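Local coordinates for glucose-6-phosphate isomerase (Plasmodium falciparum, PDB 3QKI), which probably catalyses the reversible interconversion of alpha-D-glucose 6-phosphate and beta-D-fructose 6-phosphate, a step of glycolysis and gluconeogenesis, at residues Asn332-Asn335 against Phe336-Cys340; Glu520-Phe523 against Tyr524-Gly527. All blocks are in the same frame, centred on the assembly; numbering follows the deposited sequence.

Interaction 1. Residues Asn332-Asn335 against Phe336-Cys340; sequences NMRN and FLNGC
Met333 and Phe336 form the apolar part of this local contact along helix 330-349. Their side chains run alongside each other in the same direction, and the Met333 methyl CE lies 3.7 Å from Phe336 CD2, approaching the ring obliquely. Two successive bends of the methionine chain, chi2 -35° and chi3 -68°, fold the methyl back beside the ring.

The backbone contribution is regular alpha-helix, with four consecutive i to i+4 hydrogen bonds. Phe336 N donates to Asn332 O at 3.1 Å and Leu337 N to Met333 O at 2.9 Å; Asn338 N and Gly339 N repeat the pattern with Arg334 O and Asn335 O.

On the polar side, Asn335 and Asn338 are joined through a water. Their amide planes are 59° apart and Asn335 OD1 is 4.0 Å from Asn338 ND2, so the water spans the gap: it donates to Asn335 OD1 at 2.9 Å and accepts from Asn338 ND2 at 2.7 Å. Both amide groups thereby gain a partner.

Asn332 ND2 is hydrogen-bonded to Phe328 O, at the end of helix 318-328, and to Glu196 OE1 of helix 179-197. Met333 and Leu337 pack on Ile321 of helix 318-328, whereas Phe336 reaches Val184 of helix 179-197 and Leu530 of helix 523-543.

Interaction 2. Residues Glu520-Phe523 against Tyr524-Gly527; sequences ELNF and YTCG
Asn522 caps the N-terminus of helix 523-543 by accepting a hydrogen bond from Thr525 N at its side-chain OD1. The bond is 2.9 Å long and almost straight, with an N-H...O angle of 170°, and the donor lies nearly on the extended C=O line (C=O...N 175°). Asn522 CG sits between its own backbone N and carbonyl carbon, chi1 56°, a rotation that turns OD1 back over the first helical turn. This is the classical N-cap: a side-chain oxygen serves an amide that has no preceding helical carbonyl to pair with. The same oxygen lies 2.9 Å from Thr525 OG1, a hydroxyl that is hydrogen-bonded to Asn63 OD1.

Regular helical bonding begins at once behind the cap, with Cys526 N to Asn522 O at 3.0 Å and Gly527 N to Phe523 O at 3.2 Å. Leu521, just before the cap, places CD1 3.8 Å from Cys526 CB, an apolar contact between the positions of a hydrophobic staple.

Farther out, His452 NE2 is hydrogen-bonded to Leu521 O, in the loop before the helix, while Tyr524 OH is hydrogen-bonded to Asp342 on helix 330-349. Phe523 meets the ring of Phe328. The cap thus marks where the chain, having left strand 513-518, enters helix 523-543, with Met188 of helix 179-197 against Phe523 and Cys526.

The two contacts lie close together, their centres 8 Å apart, and meet where helices 330-349 and 523-543 pack. Phe336 CD1 approaches Phe523 O to 3.5 Å, and Asn332 O lies 3.4 Å from Phe523 CB, so the start of one helix packs against the turn of the other. Both also rest on helix 179-197. Interaction 2 is the more buried, and its polar chemistry is a direct side-chain cap at a helix start. Interaction 1, inside a continuing helix, splits between an inner apolar pair and an outer, water-bridged pair of asparagines. Both lie away from the substrate-binding residues.

Interaction 1. Residues Asn332-Asn335 against Phe336-Cys340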
loop_
_atom_site.group_PDB
_atom_site.type_symbol
_atom_site.label_atom_id
_atom_site.label_comp_id
_atom_site.label_asym_id
_atom_site.label_seq_id
_atom_site.Cartn_x
_atom_site.Cartn_y
_atom_site.Cartn_z
ATOM N N ASN A 332 -10.622 -25.014 10.106
ATOM C CA ASN A 332 -10.808 -23.873 9.211
ATOM C C ASN A 332 -9.660 -23.814 8.183
ATOM O O ASN A 332 -9.916 -23.657 7.003
ATOM C CB ASN A 332 -10.919 -22.572 10.007
ATOM C CG ASN A 332 -12.255 -22.364 10.671
ATOM O OD1 ASN A 332 -13.297 -22.675 10.123
ATOM N ND2 ASN A 332 -12.246 -21.798 11.860
ATOM N N MET A 333 -8.427 -24.041 8.628
ATOM C CA MET A 333 -7.252 -24.061 7.770
ATOM C C MET A 333 -7.251 -25.221 6.772
ATOM O O MET A 333 -6.753 -25.042 5.646
ATOM C CB MET A 333 -5.967 -23.890 8.561
ATOM C CG MET A 333 -5.854 -22.513 9.234
ATOM S SD MET A 333 -6.577 -21.119 8.293
ATOM C CE MET A 333 -5.425 -21.039 6.864
ATOM N N ARG A 334 -7.875 -26.378 7.154
ATOM C CA ARG A 334 -8.002 -27.527 6.265
ATOM C C ARG A 334 -8.923 -27.126 5.101
ATOM O O ARG A 334 -8.617 -27.431 3.951
ATOM C CB ARG A 334 -8.540 -28.746 7.038
ATOM C CG ARG A 334 -8.691 -30.021 6.215
ATOM C CD ARG A 334 -8.790 -31.260 7.095
ATOM N NE ARG A 334 -9.714 -31.074 8.212
ATOM C CZ ARG A 334 -9.547 -31.593 9.425
ATOM N NH1 ARG A 334 -8.503 -32.376 9.682
ATOM N NH2 ARG A 334 -10.435 -31.366 10.377
ATOM N N ASN A 335 -10.017 -26.380 5.396
ATOM C CA ASN A 335 -10.938 -25.899 4.366
ATOM C C ASN A 335 -10.232 -24.920 3.418
ATOM O O ASN A 335 -10.510 -24.950 2.219
ATOM C CB ASN A 335 -12.168 -25.223 4.976
ATOM C CG ASN A 335 -13.121 -26.226 5.556
ATOM O OD1 ASN A 335 -13.142 -27.405 5.171
ATOM N ND2 ASN A 335 -13.904 -25.801 6.529
ATOM N N PHE A 336 -9.355 -24.036 3.967
ATOM C CA PHE A 336 -8.550 -23.083 3.191
ATOM C C PHE A 336 -7.663 -23.885 2.228
ATOM O O PHE A 336 -7.600 -23.563 1.043
ATOM C CB PHE A 336 -7.681 -22.220 4.102
ATOM C CG PHE A 336 -6.724 -21.278 3.382
ATOM C CD1 PHE A 336 -7.150 -20.031 2.936
ATOM C CD2 PHE A 336 -5.389 -21.624 3.191
ATOM C CE1 PHE A 336 -6.267 -19.163 2.277
ATOM C CE2 PHE A 336 -4.510 -20.752 2.539
ATOM C CZ PHE A 336 -4.961 -19.533 2.072
ATOM N N LEU A 337 -7.014 -24.953 2.738
ATOM C CA LEU A 337 -6.150 -25.834 1.925
ATOM C C LEU A 337 -6.920 -26.514 0.819
ATOM O O LEU A 337 -6.403 -26.600 -0.290
ATOM C CB LEU A 337 -5.379 -26.853 2.790
ATOM C CG LEU A 337 -4.292 -26.249 3.703
ATOM C CD1 LEU A 337 -3.764 -27.298 4.705
ATOM C CD2 LEU A 337 -3.144 -25.683 2.897
ATOM N N ASN A 338 -8.175 -26.939 1.096
ATOM C CA ASN A 338 -9.046 -27.572 0.101
ATOM C C ASN A 338 -9.361 -26.606 -1.025
ATOM O O ASN A 338 -9.383 -27.014 -2.186
ATOM C CB ASN A 338 -10.348 -28.085 0.744
ATOM C CG ASN A 338 -10.133 -29.230 1.697
ATOM O OD1 ASN A 338 -9.038 -29.793 1.808
ATOM N ND2 ASN A 338 -11.180 -29.595 2.421
ATOM N N GLY A 339 -9.563 -25.332 -0.677
ATOM C CA GLY A 339 -9.785 -24.269 -1.651
ATOM C C GLY A 339 -8.598 -24.119 -2.580
ATOM O O GLY A 339 -8.771 -24.112 -3.796
ATOM N N CYS A 340 -7.378 -24.040 -2.010
ATOM C CA CYS A 340 -6.117 -23.941 -2.754
ATOM C C CYS A 340 -6.014 -25.119 -3.708
ATOM O O CYS A 340 -5.703 -24.946 -4.893
ATOM C CB CYS A 340 -4.919 -23.911 -1.808
ATOM S SG CYS A 340 -4.853 -22.457 -0.730
HETATM O O HOH W 1 -13.380 -28.042 2.346
#

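Interaction 2. Residues Glu520-Phe523 against Tyr524-Gly527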
loop_
_atom_site.group_PDB
_atom_site.type_symbol
_atom_site.label_atom_id
_atom_site.label_comp_id
_atom_site.label_asym_id
_atom_site.label_seq_id
_atom_site.Cartn_x
_atom_site.Cartn_y
_atom_site.Cartn_z
ATOM N N GLU A 520 -19.152 -15.518 -1.101
ATOM C CA GLU A 520 -18.801 -15.176 0.273
ATOM C C GLU A 520 -17.286 -15.332 0.437
ATOM O O GLU A 520 -16.686 -16.170 -0.237
ATOM C CB GLU A 520 -19.530 -16.212 1.168
ATOM C CG GLU A 520 -19.395 -16.045 2.667
ATOM C CD GLU A 520 -20.274 -16.985 3.472
ATOM O OE1 GLU A 520 -20.550 -18.108 2.987
ATOM O OE2 GLU A 520 -20.676 -16.601 4.596
ATOM N N LEU A 521 -16.684 -14.585 1.357
ATOM C CA LEU A 521 -15.270 -14.777 1.689
ATOM C C LEU A 521 -15.206 -15.677 2.928
ATOM O O LEU A 521 -15.270 -15.209 4.067
ATOM C CB LEU A 521 -14.517 -13.455 1.891
ATOM C CG LEU A 521 -12.993 -13.577 2.172
ATOM C CD1 LEU A 521 -12.262 -14.419 1.105
ATOM C CD2 LEU A 521 -12.360 -12.213 2.331
ATOM N N ASN A 522 -15.178 -16.988 2.697
ATOM C CA ASN A 522 -15.060 -17.960 3.770
ATOM C C ASN A 522 -13.654 -18.596 3.625
ATOM O O ASN A 522 -12.869 -18.144 2.775
ATOM C CB ASN A 522 -16.211 -18.983 3.741
ATOM C CG ASN A 522 -16.372 -19.734 2.447
ATOM O OD1 ASN A 522 -15.428 -19.936 1.684
ATOM N ND2 ASN A 522 -17.589 -20.130 2.147
ATOM N N PHE A 523 -13.297 -19.571 4.469
ATOM C CA PHE A 523 -11.957 -20.178 4.398
ATOM C C PHE A 523 -11.653 -20.841 3.050
ATOM O O PHE A 523 -10.565 -20.652 2.502
ATOM C CB PHE A 523 -11.713 -21.131 5.579
ATOM C CG PHE A 523 -11.486 -20.394 6.873
ATOM C CD1 PHE A 523 -10.214 -19.976 7.238
ATOM C CD2 PHE A 523 -12.550 -20.110 7.730
ATOM C CE1 PHE A 523 -10.007 -19.255 8.427
ATOM C CE2 PHE A 523 -12.341 -19.413 8.927
ATOM C CZ PHE A 523 -11.070 -18.992 9.271
ATOM N N TYR A 524 -12.628 -21.589 2.507
ATOM C CA TYR A 524 -12.496 -22.276 1.238
ATOM C C TYR A 524 -12.254 -21.267 0.086
ATOM O O TYR A 524 -11.323 -21.441 -0.700
ATOM C CB TYR A 524 -13.751 -23.133 0.987
ATOM C CG TYR A 524 -13.721 -23.846 -0.342
ATOM C CD1 TYR A 524 -14.343 -23.301 -1.459
ATOM C CD2 TYR A 524 -13.080 -25.080 -0.483
ATOM C CE1 TYR A 524 -14.340 -23.967 -2.685
ATOM C CE2 TYR A 524 -13.054 -25.743 -1.706
ATOM C CZ TYR A 524 -13.665 -25.169 -2.810
ATOM O OH TYR A 524 -13.613 -25.779 -4.035
ATOM N N THR A 525 -13.108 -20.229 -0.004
ATOM C CA THR A 525 -13.015 -19.186 -1.021
ATOM C C THR A 525 -11.689 -18.400 -0.905
ATOM O O THR A 525 -11.140 -17.988 -1.919
ATOM C CB THR A 525 -14.283 -18.321 -0.964
ATOM O OG1 THR A 525 -15.433 -19.158 -1.153
ATOM C CG2 THR A 525 -14.289 -17.231 -1.981
ATOM N N CYS A 526 -11.194 -18.175 0.330
ATOM C CA CYS A 526 -9.926 -17.454 0.505
ATOM C C CYS A 526 -8.777 -18.291 -0.099
ATOM O O CYS A 526 -7.832 -17.730 -0.655
ATOM C CB CYS A 526 -9.676 -17.119 1.972
ATOM S SG CYS A 526 -8.430 -15.828 2.232
ATOM N N GLY A 527 -8.908 -19.616 -0.023
ATOM C CA GLY A 527 -7.979 -20.572 -0.619
ATOM C C GLY A 527 -8.060 -20.502 -2.140
ATOM O O GLY A 527 -7.021 -20.444 -2.815
#